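Local coordinates for protein luciferase-like enzymeAMP-CoA-ligase (Zophobas atratus, PDB 4W8O) that probably activates carboxylic acids as an AMP-forming CoA ligase of the luciferase-related superfamily, in a beetle that does not emit light, at residues A[16-21]-A[201-206]; A[205-210]-A[237-242]; A[251-256]-A[279-284]; A[275-280]-A[307-312]; A[405-410]-A[417-422]. One frame throughout, in Å; residues are numbered along the deposited sequence.

Four of the contacts pack the larger part of the fold, and contact 5 is a beta hairpin at the margin of a separate five-stranded antiparallel sheet. Contacts 1 and 2 share helix 199-211, with centres about 10 Å apart: it meets the start of helix 20-30, then the end of helix 228-239. Contacts 3 and 4 have centres about 9 Å apart and overlap at Asn279 and Val280; they join helices 252-262, 274-278 and 303-312 beside the nine-stranded mixed sheet. Contacts 1 and 3 lie on opposite sides of the chain's centre. Residues 405-410 and 417-422 come last in sequence; thus contacts 1 to 4 tie helices and loops together, while contact 5 closes the edge of a different sheet.

Contact 1. Residues A[16-21]-A[201-206]; sequences DKISFG and SFLQIV
Leu203 is the main bump of this contact, and the bend of the chain from Ile18 to Phe20 is the hollow that receives it. Its two methyls split the work. CD1 enters the bend and lies 3.5 Å from Ile18 O, with Ile18 CG1 crossing it at about a right angle, 4.0 Å away. CD2 instead comes to the edge of the neighbouring ring, 4.1 Å from Phe20 CD1. Phe20 itself, with CG anti to the backbone N (chi1 -180°), touches two successive residues of the helix, Leu203 CD2 at its edge and Phe202 over one face. The two phenyls form a T-shaped pair, the edge of Phe202 directed at the face of Phe20, with ring centroids 5.2 Å apart and planes at 75°. The closest ring atoms, Phe20 CE1 and Phe202 CE2, are separated by 3.8 Å. An alanine at Phe20 would probably lose both the face that receives Phe202 and the edge that meets Leu203 CD2, loosening the packing here. At the other end of the contact, Asp16 CB only grazes the amide of Gln204, whose NE2 is bonded to Glu207. The whole interface joins the start of helix 20-30 to helix 199-211: Phe20 and Phe202 both rest on Val181 of strand 179-184, while Ile18 and Leu203 pack on Phe23 of helix 20-30.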
# COMPACT_ATOMS: atom_id res chain seq x y z
N ASP A 16 -2.97 17.05 -5.15
CA ASP A 16 -2.46 17.67 -3.91
C ASP A 16 -3.42 18.67 -3.28
O ASP A 16 -3.07 19.30 -2.28
CB ASP A 16 -1.10 18.32 -4.17
CG ASP A 16 -1.15 19.43 -5.21
OD1 ASP A 16 -2.07 19.44 -6.06
OD2 ASP A 16 -0.26 20.30 -5.18
N LYS A 17 -4.63 18.79 -3.82
CA LYS A 17 -5.61 19.74 -3.30
C LYS A 17 -6.95 19.08 -2.95
O LYS A 17 -7.96 19.76 -2.79
CB LYS A 17 -5.83 20.87 -4.32
CG LYS A 17 -4.57 21.68 -4.58
CD LYS A 17 -4.80 22.74 -5.64
CE LYS A 17 -3.55 23.58 -5.89
NZ LYS A 17 -2.41 22.76 -6.40
N ILE A 18 -6.97 17.76 -2.81
CA ILE A 18 -8.23 17.08 -2.55
C ILE A 18 -8.10 16.00 -1.49
O ILE A 18 -6.99 15.62 -1.12
CB ILE A 18 -8.79 16.44 -3.83
CG1 ILE A 18 -7.78 15.49 -4.45
CG2 ILE A 18 -9.19 17.53 -4.83
CD1 ILE A 18 -8.39 14.60 -5.50
N SER A 19 -9.24 15.54 -0.99
CA SER A 19 -9.25 14.46 -0.03
C SER A 19 -9.06 13.14 -0.78
O SER A 19 -9.26 13.06 -1.98
CB SER A 19 -10.56 14.46 0.75
OG SER A 19 -11.65 14.10 -0.10
N PHE A 20 -8.68 12.11 -0.03
CA PHE A 20 -8.52 10.76 -0.56
C PHE A 20 -9.87 10.24 -1.07
O PHE A 20 -9.92 9.58 -2.09
CB PHE A 20 -7.94 9.84 0.53
CG PHE A 20 -7.72 8.41 0.09
CD1 PHE A 20 -7.07 8.11 -1.09
CD2 PHE A 20 -8.15 7.36 0.90
CE1 PHE A 20 -6.87 6.80 -1.49
CE2 PHE A 20 -7.95 6.04 0.51
CZ PHE A 20 -7.31 5.76 -0.68
N GLY A 21 -10.95 10.57 -0.36
CA GLY A 21 -12.31 10.22 -0.80
C GLY A 21 -12.72 10.86 -2.13
O GLY A 21 -13.25 10.18 -3.00
N SER A 201 -0.44 13.63 2.03
CA SER A 201 0.71 12.74 2.08
C SER A 201 0.42 11.38 1.43
O SER A 201 1.24 10.88 0.67
CB SER A 201 1.27 12.60 3.50
OG SER A 201 0.53 11.70 4.31
N PHE A 202 -0.75 10.81 1.69
CA PHE A 202 -1.07 9.52 1.09
C PHE A 202 -1.21 9.64 -0.43
O PHE A 202 -0.73 8.79 -1.17
CB PHE A 202 -2.32 8.86 1.66
CG PHE A 202 -2.47 7.43 1.22
CD1 PHE A 202 -1.63 6.45 1.73
CD2 PHE A 202 -3.38 7.08 0.24
CE1 PHE A 202 -1.72 5.13 1.30
CE2 PHE A 202 -3.48 5.77 -0.19
CZ PHE A 202 -2.65 4.79 0.33
N LEU A 203 -1.88 10.69 -0.88
CA LEU A 203 -2.01 10.92 -2.31
C LEU A 203 -0.66 11.12 -3.00
O LEU A 203 -0.51 10.79 -4.18
CB LEU A 203 -2.97 12.09 -2.59
CG LEU A 203 -4.44 11.70 -2.41
CD1 LEU A 203 -5.33 12.93 -2.53
CD2 LEU A 203 -4.85 10.64 -3.43
N GLN A 204 0.33 11.65 -2.27
CA GLN A 204 1.69 11.74 -2.83
C GLN A 204 2.41 10.40 -2.85
O GLN A 204 3.23 10.16 -3.74
CB GLN A 204 2.52 12.82 -2.13
CG GLN A 204 2.12 14.23 -2.53
CD GLN A 204 1.97 14.41 -4.05
OE1 GLN A 204 2.95 14.33 -4.79
NE2 GLN A 204 0.74 14.63 -4.51
N ILE A 205 2.13 9.52 -1.90
CA ILE A 205 2.64 8.15 -2.00
C ILE A 205 2.15 7.55 -3.32
O ILE A 205 2.92 6.94 -4.06
CB ILE A 205 2.19 7.25 -0.83
CG1 ILE A 205 2.87 7.70 0.46
CG2 ILE A 205 2.51 5.79 -1.14
CD1 ILE A 205 2.34 7.04 1.72
N VAL A 206 0.87 7.75 -3.60
CA VAL A 206 0.23 7.21 -4.79
C VAL A 206 0.76 7.89 -6.06
O VAL A 206 1.11 7.22 -7.02
CB VAL A 206 -1.31 7.38 -4.72
CG1 VAL A 206 -1.95 7.02 -6.05
CG2 VAL A 206 -1.89 6.53 -3.59

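Contact 2. Residues A[205-210]-A[237-242]; sequences IVETSF and TFLDGS
A Schellman motif ends helix 228-239 here, and the last turn before it presses against helix 199-211. The evidence for the motif is the pair of backbone bonds Ser242 N to Thr237 O (2.8 Å) and Gly241 N to Phe238 O, closed by Gly241 with positive phi as the C-prime residue. Leu239, with CG anti to its backbone N, spans the gap between the helices with both methyls. CD1 meets Val206 CG1 at 3.8 Å, the two side chains sliding past each other in opposite directions. CD2 stands over one face of the Phe210 ring in a CH-pi contact, 3.9 Å from the centroid and 23° off the normal, nearest to Phe210 CD1 at 3.6 Å. The rim of the same ring receives Asp240 OD2, 4.0 Å from Phe210 CE1 and close to the ring plane. Replacing Phe210 by an alanine would probably strip Leu239 CD2 of its aromatic cover and leave the last helical turn less firmly packed. Asp240 is held from two directions: OD1 accepts a very short bond of 2.4 Å from Ser242 OG, and OD2 forms a salt bridge with Arg236. Aliphatic carbon thus faces the pi cloud while carboxylate oxygen faces the C-H rim, a division consistent with the ring's charge distribution, and the paired acid is probably kept ionised.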
# COMPACT_ATOMS: atom_id res chain seq x y z
N ILE A 205 2.13 9.52 -1.90
CA ILE A 205 2.64 8.15 -2.00
C ILE A 205 2.15 7.55 -3.32
O ILE A 205 2.92 6.94 -4.06
CB ILE A 205 2.19 7.25 -0.83
CG1 ILE A 205 2.87 7.70 0.46
CG2 ILE A 205 2.51 5.79 -1.14
CD1 ILE A 205 2.34 7.04 1.72
N VAL A 206 0.87 7.75 -3.60
CA VAL A 206 0.23 7.21 -4.79
C VAL A 206 0.76 7.89 -6.06
O VAL A 206 1.11 7.22 -7.02
CB VAL A 206 -1.31 7.38 -4.72
CG1 VAL A 206 -1.95 7.02 -6.05
CG2 VAL A 206 -1.89 6.53 -3.59
N GLU A 207 0.83 9.22 -6.04
CA GLU A 207 1.24 9.96 -7.22
C GLU A 207 2.73 9.76 -7.52
O GLU A 207 3.11 9.62 -8.69
CB GLU A 207 0.90 11.45 -7.08
CG GLU A 207 0.51 12.06 -8.41
CD GLU A 207 0.04 13.50 -8.31
OE1 GLU A 207 -0.24 14.01 -7.20
OE2 GLU A 207 -0.05 14.13 -9.38
N THR A 208 3.56 9.71 -6.48
CA THR A 208 4.99 9.46 -6.64
C THR A 208 5.22 8.08 -7.27
O THR A 208 6.06 7.93 -8.15
CB THR A 208 5.75 9.57 -5.30
OG1 THR A 208 5.68 10.92 -4.83
CG2 THR A 208 7.21 9.13 -5.43
N SER A 209 4.46 7.08 -6.82
CA SER A 209 4.56 5.74 -7.40
C SER A 209 4.18 5.71 -8.90
O SER A 209 4.78 4.97 -9.68
CB SER A 209 3.76 4.71 -6.57
OG SER A 209 2.36 4.78 -6.79
N PHE A 210 3.22 6.53 -9.29
CA PHE A 210 2.86 6.67 -10.70
C PHE A 210 4.02 7.22 -11.54
O PHE A 210 4.31 6.70 -12.61
CB PHE A 210 1.62 7.55 -10.86
CG PHE A 210 1.27 7.86 -12.29
CD1 PHE A 210 0.62 6.92 -13.07
CD2 PHE A 210 1.60 9.09 -12.85
CE1 PHE A 210 0.30 7.20 -14.39
CE2 PHE A 210 1.29 9.37 -14.17
CZ PHE A 210 0.63 8.42 -14.94
N THR A 237 -3.92 2.05 -8.88
CA THR A 237 -4.75 1.53 -9.98
C THR A 237 -5.96 2.44 -10.25
O THR A 237 -6.36 2.61 -11.41
CB THR A 237 -5.22 0.08 -9.75
OG1 THR A 237 -5.98 -0.01 -8.54
CG2 THR A 237 -4.03 -0.88 -9.70
N PHE A 238 -6.54 2.99 -9.19
CA PHE A 238 -7.61 3.98 -9.35
C PHE A 238 -7.12 5.18 -10.17
O PHE A 238 -7.84 5.67 -11.04
CB PHE A 238 -8.11 4.47 -7.99
CG PHE A 238 -9.27 3.69 -7.45
CD1 PHE A 238 -9.11 2.38 -6.99
CD2 PHE A 238 -10.54 4.26 -7.37
CE1 PHE A 238 -10.17 1.67 -6.48
CE2 PHE A 238 -11.61 3.55 -6.87
CZ PHE A 238 -11.43 2.25 -6.42
N LEU A 239 -5.89 5.61 -9.90
CA LEU A 239 -5.35 6.86 -10.44
C LEU A 239 -5.48 6.98 -11.95
O LEU A 239 -5.79 8.07 -12.44
CB LEU A 239 -3.89 7.04 -10.02
CG LEU A 239 -3.20 8.35 -10.44
CD1 LEU A 239 -2.22 8.80 -9.37
CD2 LEU A 239 -2.50 8.22 -11.78
N ASP A 240 -5.25 5.89 -12.68
CA ASP A 240 -5.33 5.90 -14.15
C ASP A 240 -6.28 4.82 -14.71
O ASP A 240 -6.15 4.40 -15.87
CB ASP A 240 -3.93 5.75 -14.77
CG ASP A 240 -3.33 4.38 -14.57
OD1 ASP A 240 -3.93 3.52 -13.91
OD2 ASP A 240 -2.23 4.15 -15.10
N GLY A 241 -7.21 4.38 -13.88
CA GLY A 241 -8.25 3.45 -14.30
C GLY A 241 -7.74 2.08 -14.67
O GLY A 241 -8.33 1.41 -15.51
N SER A 242 -6.64 1.66 -14.05
CA SER A 242 -6.12 0.32 -14.24
C SER A 242 -6.92 -0.69 -13.44
O SER A 242 -7.83 -0.33 -12.69
CB SER A 242 -4.66 0.28 -13.81
OG SER A 242 -3.89 1.20 -14.57

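Contact 3. Residues A[251-256]-A[279-284]; sequences EGEKTL and NVPNPE
Val280 carries this contact, in which the loop after helix 274-278 packs on the first turn of helix 252-262, the helix of the beta-alpha-beta crossover between the parallel strands 243-246 and 266-268. Its two methyls diverge. CG2, anti to the carbonyl carbon of its own residue, lies on bare backbone, 3.5 Å from Gly252 C and 3.6 Å from Glu253 N. CG1 turns along the helix and meets Leu256 CD1 tip to tip at 3.7 Å. The closeness at the first site depends on the glycine: a beta carbon built on Gly252 would fall 2.9 Å from Val280 CG2, a clash. A third side, polar in character, is supplied by Glu253, whose chain leaves with CG anti to the backbone N and bends at chi2 (88°), so that OE2 comes to 3.8 Å from Val280 CG1. That carboxylate is positioned from the next shell, where OE1 forms a salt bridge with Arg285 and accepts a hydrogen bond from Tyr286 OH. Arg285 also binds the carbonyl of Pro281 and touches Val280, so it ties the acid of the helix to the loop on which the valine sits, while Tyr286 packs on Leu256 as well. Farther out, the helix start is fastened by Glu251 O, which accepts twice from Thr255, from its N and, at 2.7 Å and above the carbonyl plane, from its OG1.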
# COMPACT_ATOMS: atom_id res chain seq x y z
N GLU A 251 0.69 -19.24 -5.36
CA GLU A 251 1.18 -20.52 -5.86
C GLU A 251 1.75 -20.29 -7.25
O GLU A 251 1.17 -19.55 -8.03
CB GLU A 251 0.07 -21.57 -5.93
CG GLU A 251 -0.15 -22.34 -4.64
CD GLU A 251 -1.29 -21.78 -3.81
OE1 GLU A 251 -2.43 -21.74 -4.32
OE2 GLU A 251 -1.05 -21.41 -2.63
N GLY A 252 2.87 -20.94 -7.54
CA GLY A 252 3.57 -20.75 -8.81
C GLY A 252 2.71 -20.97 -10.03
O GLY A 252 2.56 -20.08 -10.87
N GLU A 253 2.13 -22.15 -10.11
CA GLU A 253 1.32 -22.57 -11.24
C GLU A 253 0.11 -21.66 -11.45
O GLU A 253 -0.13 -21.17 -12.56
CB GLU A 253 0.83 -23.99 -11.01
CG GLU A 253 0.35 -24.69 -12.27
CD GLU A 253 1.47 -25.40 -13.01
OE1 GLU A 253 1.41 -25.45 -14.25
OE2 GLU A 253 2.40 -25.92 -12.34
N LYS A 254 -0.64 -21.43 -10.37
CA LYS A 254 -1.85 -20.62 -10.46
C LYS A 254 -1.53 -19.18 -10.83
O LYS A 254 -2.31 -18.54 -11.53
CB LYS A 254 -2.65 -20.69 -9.15
CG LYS A 254 -3.02 -22.11 -8.74
CD LYS A 254 -4.45 -22.26 -8.24
CE LYS A 254 -4.89 -23.71 -8.28
NZ LYS A 254 -6.37 -23.86 -8.13
N THR A 255 -0.38 -18.68 -10.39
CA THR A 255 0.03 -17.32 -10.73
C THR A 255 0.30 -17.21 -12.23
O THR A 255 -0.13 -16.26 -12.87
CB THR A 255 1.27 -16.88 -9.94
OG1 THR A 255 0.99 -16.90 -8.53
CG2 THR A 255 1.69 -15.47 -10.33
N LEU A 256 0.99 -18.20 -12.80
CA LEU A 256 1.23 -18.20 -14.25
C LEU A 256 -0.07 -18.32 -15.03
O LEU A 256 -0.25 -17.65 -16.05
CB LEU A 256 2.21 -19.30 -14.65
CG LEU A 256 3.63 -19.20 -14.07
CD1 LEU A 256 4.54 -20.23 -14.73
CD2 LEU A 256 4.22 -17.81 -14.23
N ASN A 279 10.32 -22.36 -10.17
CA ASN A 279 10.28 -23.81 -10.06
C ASN A 279 9.06 -24.44 -10.73
O ASN A 279 8.85 -25.65 -10.64
CB ASN A 279 10.37 -24.22 -8.59
CG ASN A 279 11.78 -24.13 -8.07
OD1 ASN A 279 12.59 -25.04 -8.26
ND2 ASN A 279 12.11 -23.01 -7.44
N VAL A 280 8.26 -23.64 -11.43
CA VAL A 280 7.18 -24.20 -12.24
C VAL A 280 7.84 -24.88 -13.43
O VAL A 280 8.60 -24.24 -14.17
CB VAL A 280 6.19 -23.12 -12.73
CG1 VAL A 280 5.19 -23.73 -13.72
CG2 VAL A 280 5.45 -22.49 -11.56
N PRO A 281 7.56 -26.18 -13.63
CA PRO A 281 8.17 -26.87 -14.77
C PRO A 281 7.51 -26.48 -16.10
O PRO A 281 6.31 -26.20 -16.14
CB PRO A 281 7.91 -28.35 -14.44
CG PRO A 281 6.65 -28.34 -13.65
CD PRO A 281 6.66 -27.06 -12.86
N ASN A 282 8.31 -26.47 -17.17
CA ASN A 282 7.81 -26.21 -18.52
C ASN A 282 6.93 -24.96 -18.62
O ASN A 282 5.80 -25.04 -19.08
CB ASN A 282 7.04 -27.43 -19.03
CG ASN A 282 7.86 -28.71 -18.97
OD1 ASN A 282 8.96 -28.77 -19.51
ND2 ASN A 282 7.31 -29.74 -18.33
N PRO A 283 7.46 -23.79 -18.20
CA PRO A 283 6.71 -22.53 -18.20
C PRO A 283 6.23 -22.06 -19.58
O PRO A 283 5.32 -21.24 -19.66
CB PRO A 283 7.73 -21.52 -17.64
CG PRO A 283 9.06 -22.13 -17.92
CD PRO A 283 8.84 -23.59 -17.72
N GLU A 284 6.84 -22.61 -20.63
CA GLU A 284 6.55 -22.22 -22.01
C GLU A 284 5.12 -22.58 -22.39
O GLU A 284 4.54 -21.96 -23.29
CB GLU A 284 7.52 -22.87 -23.00
CG GLU A 284 8.97 -22.97 -22.54
CD GLU A 284 9.23 -24.16 -21.62
OE1 GLU A 284 8.60 -25.23 -21.81
OE2 GLU A 284 10.07 -24.02 -20.71

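Contact 4. Residues A[275-280]-A[307-312]; sequences YQLTNV and KKLTQL
This is helix-to-helix packing, partly buried and essentially apolar, between the short, weakly bonded helix 274-278 and helix 303-312, which lie on successive beta-alpha-beta crossovers of the nine-stranded mixed sheet: the first links strands 266-268 and 293-297, and the second links the latter to 317-324. The backbones come closest at Thr278 and Leu309, whose CA atoms are 6.6 Å apart. Thr278 supports the centre with one methyl, CG2, which crosses Leu309 at about a right angle and touches its CD2 at 3.7 Å. The same methyl rests against the root of a lysine, 3.9 Å from Lys308 CB, while the ammonium end of that lysine leads away. Leu312 has CG anti to its backbone N (chi1 178°) and brings CD2 onto the other helix, 3.6 Å from Leu277 O and 3.8 Å from Leu277 CB. Around these, Leu277 also packs on Thr255 of helix 252-262, and Leu312 on Pro283. The C-terminal end of helix 274-278 is stitched locally by Asn279, whose ND2 gives Tyr275 O a bond of 2.6 Å that is straight at 179° and lies in the amide plane. Threonine here works with two faces: its methyl serves the leucines, while OG1 is bonded to Gln305 NE2, earlier on helix 303-312. Between the two segments cohesion therefore comes from carbon surfaces, with that polar tie joining the helices beside them.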
# COMPACT_ATOMS: atom_id res chain seq x y z
N TYR A 275 10.50 -17.78 -5.94
CA TYR A 275 11.06 -19.11 -6.11
C TYR A 275 10.00 -20.14 -6.49
O TYR A 275 10.32 -21.14 -7.12
CB TYR A 275 11.83 -19.54 -4.86
CG TYR A 275 13.16 -18.82 -4.72
CD1 TYR A 275 13.25 -17.61 -4.06
CD2 TYR A 275 14.32 -19.35 -5.28
CE1 TYR A 275 14.46 -16.94 -3.95
CE2 TYR A 275 15.53 -18.68 -5.19
CZ TYR A 275 15.59 -17.48 -4.52
OH TYR A 275 16.80 -16.83 -4.42
N GLN A 276 8.74 -19.88 -6.13
CA GLN A 276 7.63 -20.72 -6.60
C GLN A 276 7.36 -20.54 -8.10
O GLN A 276 6.89 -21.47 -8.75
CB GLN A 276 6.37 -20.44 -5.80
CG GLN A 276 6.46 -20.87 -4.35
CD GLN A 276 5.12 -20.88 -3.64
OE1 GLN A 276 4.11 -21.28 -4.21
NE2 GLN A 276 5.10 -20.44 -2.39
N LEU A 277 7.65 -19.36 -8.63
CA LEU A 277 7.48 -19.09 -10.07
C LEU A 277 8.55 -19.80 -10.90
O LEU A 277 8.24 -20.46 -11.88
CB LEU A 277 7.53 -17.59 -10.37
CG LEU A 277 6.51 -16.72 -9.65
CD1 LEU A 277 6.81 -15.25 -9.88
CD2 LEU A 277 5.10 -17.07 -10.12
N THR A 278 9.80 -19.66 -10.49
CA THR A 278 10.93 -20.22 -11.21
C THR A 278 11.03 -21.75 -11.12
O THR A 278 11.72 -22.37 -11.90
CB THR A 278 12.25 -19.60 -10.74
OG1 THR A 278 12.31 -19.65 -9.31
CG2 THR A 278 12.36 -18.14 -11.21
N ASN A 279 10.32 -22.36 -10.17
CA ASN A 279 10.28 -23.81 -10.06
C ASN A 279 9.06 -24.44 -10.73
O ASN A 279 8.85 -25.65 -10.64
CB ASN A 279 10.37 -24.22 -8.59
CG ASN A 279 11.78 -24.13 -8.07
OD1 ASN A 279 12.59 -25.04 -8.26
ND2 ASN A 279 12.11 -23.01 -7.44
N VAL A 280 8.26 -23.64 -11.43
CA VAL A 280 7.18 -24.20 -12.24
C VAL A 280 7.84 -24.88 -13.43
O VAL A 280 8.60 -24.24 -14.17
CB VAL A 280 6.19 -23.12 -12.73
CG1 VAL A 280 5.19 -23.73 -13.72
CG2 VAL A 280 5.45 -22.49 -11.56
N LYS A 307 18.17 -13.15 -12.35
CA LYS A 307 18.36 -13.59 -13.73
C LYS A 307 17.32 -14.61 -14.17
O LYS A 307 16.76 -14.49 -15.25
CB LYS A 307 19.76 -14.19 -13.91
CG LYS A 307 20.86 -13.16 -14.05
CD LYS A 307 22.14 -13.80 -14.58
CE LYS A 307 23.21 -12.76 -14.85
NZ LYS A 307 23.65 -12.09 -13.60
N LYS A 308 17.08 -15.62 -13.33
CA LYS A 308 16.10 -16.65 -13.64
C LYS A 308 14.73 -16.04 -13.90
O LYS A 308 14.01 -16.49 -14.79
CB LYS A 308 16.00 -17.70 -12.51
CG LYS A 308 17.14 -18.71 -12.49
CD LYS A 308 16.83 -19.87 -11.55
CE LYS A 308 17.96 -20.89 -11.50
NZ LYS A 308 18.79 -20.80 -10.27
N LEU A 309 14.37 -15.01 -13.13
CA LEU A 309 13.10 -14.32 -13.32
C LEU A 309 13.00 -13.60 -14.66
O LEU A 309 11.95 -13.61 -15.29
CB LEU A 309 12.82 -13.36 -12.16
CG LEU A 309 12.42 -14.03 -10.84
CD1 LEU A 309 12.50 -13.04 -9.68
CD2 LEU A 309 11.03 -14.65 -10.94
N THR A 310 14.09 -12.97 -15.11
CA THR A 310 14.09 -12.29 -16.40
C THR A 310 13.97 -13.30 -17.54
O THR A 310 13.39 -13.00 -18.58
CB THR A 310 15.35 -11.43 -16.62
OG1 THR A 310 16.52 -12.25 -16.51
CG2 THR A 310 15.43 -10.31 -15.61
N GLN A 311 14.53 -14.49 -17.34
CA GLN A 311 14.40 -15.57 -18.32
C GLN A 311 12.97 -16.11 -18.36
O GLN A 311 12.43 -16.36 -19.44
CB GLN A 311 15.37 -16.71 -18.01
CG GLN A 311 16.83 -16.32 -18.11
CD GLN A 311 17.75 -17.46 -17.70
OE1 GLN A 311 18.16 -17.56 -16.54
NE2 GLN A 311 18.04 -18.34 -18.64
N LEU A 312 12.35 -16.27 -17.20
CA LEU A 312 10.98 -16.73 -17.12
C LEU A 312 10.02 -15.75 -17.82
O LEU A 312 9.07 -16.16 -18.50
CB LEU A 312 10.56 -16.92 -15.66
CG LEU A 312 9.13 -17.37 -15.39
CD1 LEU A 312 8.80 -18.63 -16.18
CD2 LEU A 312 8.91 -17.60 -13.90

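Contact 5. Residues A[405-410]-A[417-422]; sequences TGDIGY and VYVIER
The tight part is the paired backbone and the Tyr410 end. Ile408 O accepts from both Ile420 N (2.8 Å) and Glu421 N (3.3 Å), the mark of a classic beta bulge, and Ile408 N returns a nearly straight bond of 2.6 Å to Glu421 O. Beyond the bulge, Tyr418 CB stands over one face of the Tyr410 ring, 3.8 Å from its centroid; the two rings are near parallel at 12° but slid apart. Gly409 CA lies 3.1 Å from Tyr418 O.

On the exposed side, the outer carbons of Ile420 and the Glu421 side chain pack more loosely, the latter alongside Ile408 and pointing the same way. Arg422 is exposed yet tightly held: NH1 makes a salt bridge of 2.4 Å to Asp407 OD1, carboxylate and guanidinium planes at 87°, NH2 meets a lone pair of Thr405 O, and Gly406 O lies over the guanidinium face. This is a bulged antiparallel beta hairpin whose strand 417-422 is an outermost strand of the five-stranded sheet.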
# COMPACT_ATOMS: atom_id res chain seq x y z
N THR A 405 15.27 6.45 8.37
CA THR A 405 14.70 5.18 7.92
C THR A 405 15.00 4.02 8.87
O THR A 405 14.36 2.97 8.78
CB THR A 405 15.22 4.75 6.54
OG1 THR A 405 16.64 4.54 6.61
CG2 THR A 405 14.88 5.79 5.48
N GLY A 406 15.98 4.20 9.74
CA GLY A 406 16.45 3.12 10.59
C GLY A 406 17.29 2.09 9.85
O GLY A 406 17.62 1.05 10.41
N ASP A 407 17.66 2.39 8.60
CA ASP A 407 18.46 1.48 7.79
C ASP A 407 19.85 2.06 7.59
O ASP A 407 20.02 3.28 7.52
CB ASP A 407 17.81 1.25 6.42
CG ASP A 407 16.46 0.57 6.51
OD1 ASP A 407 16.37 -0.48 7.18
OD2 ASP A 407 15.49 1.09 5.91
N ILE A 408 20.83 1.17 7.50
CA ILE A 408 22.21 1.51 7.18
C ILE A 408 22.44 1.12 5.73
O ILE A 408 22.07 0.01 5.31
CB ILE A 408 23.19 0.75 8.08
CG1 ILE A 408 23.03 1.19 9.54
CG2 ILE A 408 24.63 0.94 7.63
CD1 ILE A 408 23.14 2.68 9.78
N GLY A 409 23.04 2.04 4.96
CA GLY A 409 23.40 1.78 3.56
C GLY A 409 24.36 2.80 2.96
O GLY A 409 25.03 3.55 3.68
N TYR A 410 24.44 2.83 1.63
CA TYR A 410 25.31 3.74 0.89
C TYR A 410 24.79 3.83 -0.55
O TYR A 410 23.94 3.02 -0.94
CB TYR A 410 26.75 3.22 0.89
CG TYR A 410 26.92 1.92 0.14
CD1 TYR A 410 26.77 0.70 0.78
CD2 TYR A 410 27.19 1.91 -1.23
CE1 TYR A 410 26.90 -0.50 0.10
CE2 TYR A 410 27.33 0.71 -1.93
CZ TYR A 410 27.17 -0.49 -1.25
OH TYR A 410 27.30 -1.68 -1.92
N VAL A 417 21.21 3.06 -4.99
CA VAL A 417 21.11 2.93 -3.54
C VAL A 417 21.26 1.46 -3.10
O VAL A 417 20.77 0.55 -3.76
CB VAL A 417 19.77 3.50 -3.04
CG1 VAL A 417 19.64 3.36 -1.53
CG2 VAL A 417 19.62 4.96 -3.46
N TYR A 418 21.93 1.25 -1.97
CA TYR A 418 22.13 -0.08 -1.39
C TYR A 418 21.82 -0.03 0.10
O TYR A 418 22.42 0.76 0.83
CB TYR A 418 23.57 -0.56 -1.57
CG TYR A 418 23.97 -0.78 -3.01
CD1 TYR A 418 24.43 0.28 -3.80
CD2 TYR A 418 23.88 -2.04 -3.59
CE1 TYR A 418 24.79 0.08 -5.12
CE2 TYR A 418 24.24 -2.25 -4.91
CZ TYR A 418 24.69 -1.19 -5.67
OH TYR A 418 25.04 -1.39 -6.99
N VAL A 419 20.87 -0.86 0.54
CA VAL A 419 20.51 -0.98 1.95
C VAL A 419 21.16 -2.25 2.46
O VAL A 419 21.03 -3.30 1.83
CB VAL A 419 18.98 -1.06 2.15
CG1 VAL A 419 18.63 -1.22 3.62
CG2 VAL A 419 18.31 0.18 1.56
N ILE A 420 21.85 -2.16 3.59
CA ILE A 420 22.61 -3.31 4.07
C ILE A 420 22.11 -3.89 5.40
O ILE A 420 22.13 -5.10 5.58
CB ILE A 420 24.14 -3.03 4.09
CG1 ILE A 420 24.52 -1.92 5.07
CG2 ILE A 420 24.61 -2.66 2.69
CD1 ILE A 420 25.99 -1.55 5.03
N GLU A 421 21.64 -3.05 6.32
CA GLU A 421 21.15 -3.55 7.62
C GLU A 421 20.32 -2.51 8.36
O GLU A 421 20.33 -1.34 8.02
CB GLU A 421 22.32 -3.98 8.52
CG GLU A 421 23.18 -2.83 9.04
CD GLU A 421 24.27 -3.29 9.98
OE1 GLU A 421 24.99 -4.25 9.61
OE2 GLU A 421 24.42 -2.71 11.07
N ARG A 422 19.62 -2.97 9.39
CA ARG A 422 18.85 -2.09 10.26
C ARG A 422 19.65 -1.73 11.49
O ARG A 422 20.43 -2.54 12.01
CB ARG A 422 17.55 -2.76 10.69
CG ARG A 422 16.57 -3.00 9.55
CD ARG A 422 15.13 -2.99 10.04
NE ARG A 422 14.77 -1.72 10.68
CZ ARG A 422 14.47 -0.59 10.04
NH1 ARG A 422 14.47 -0.53 8.71
NH2 ARG A 422 14.15 0.50 10.74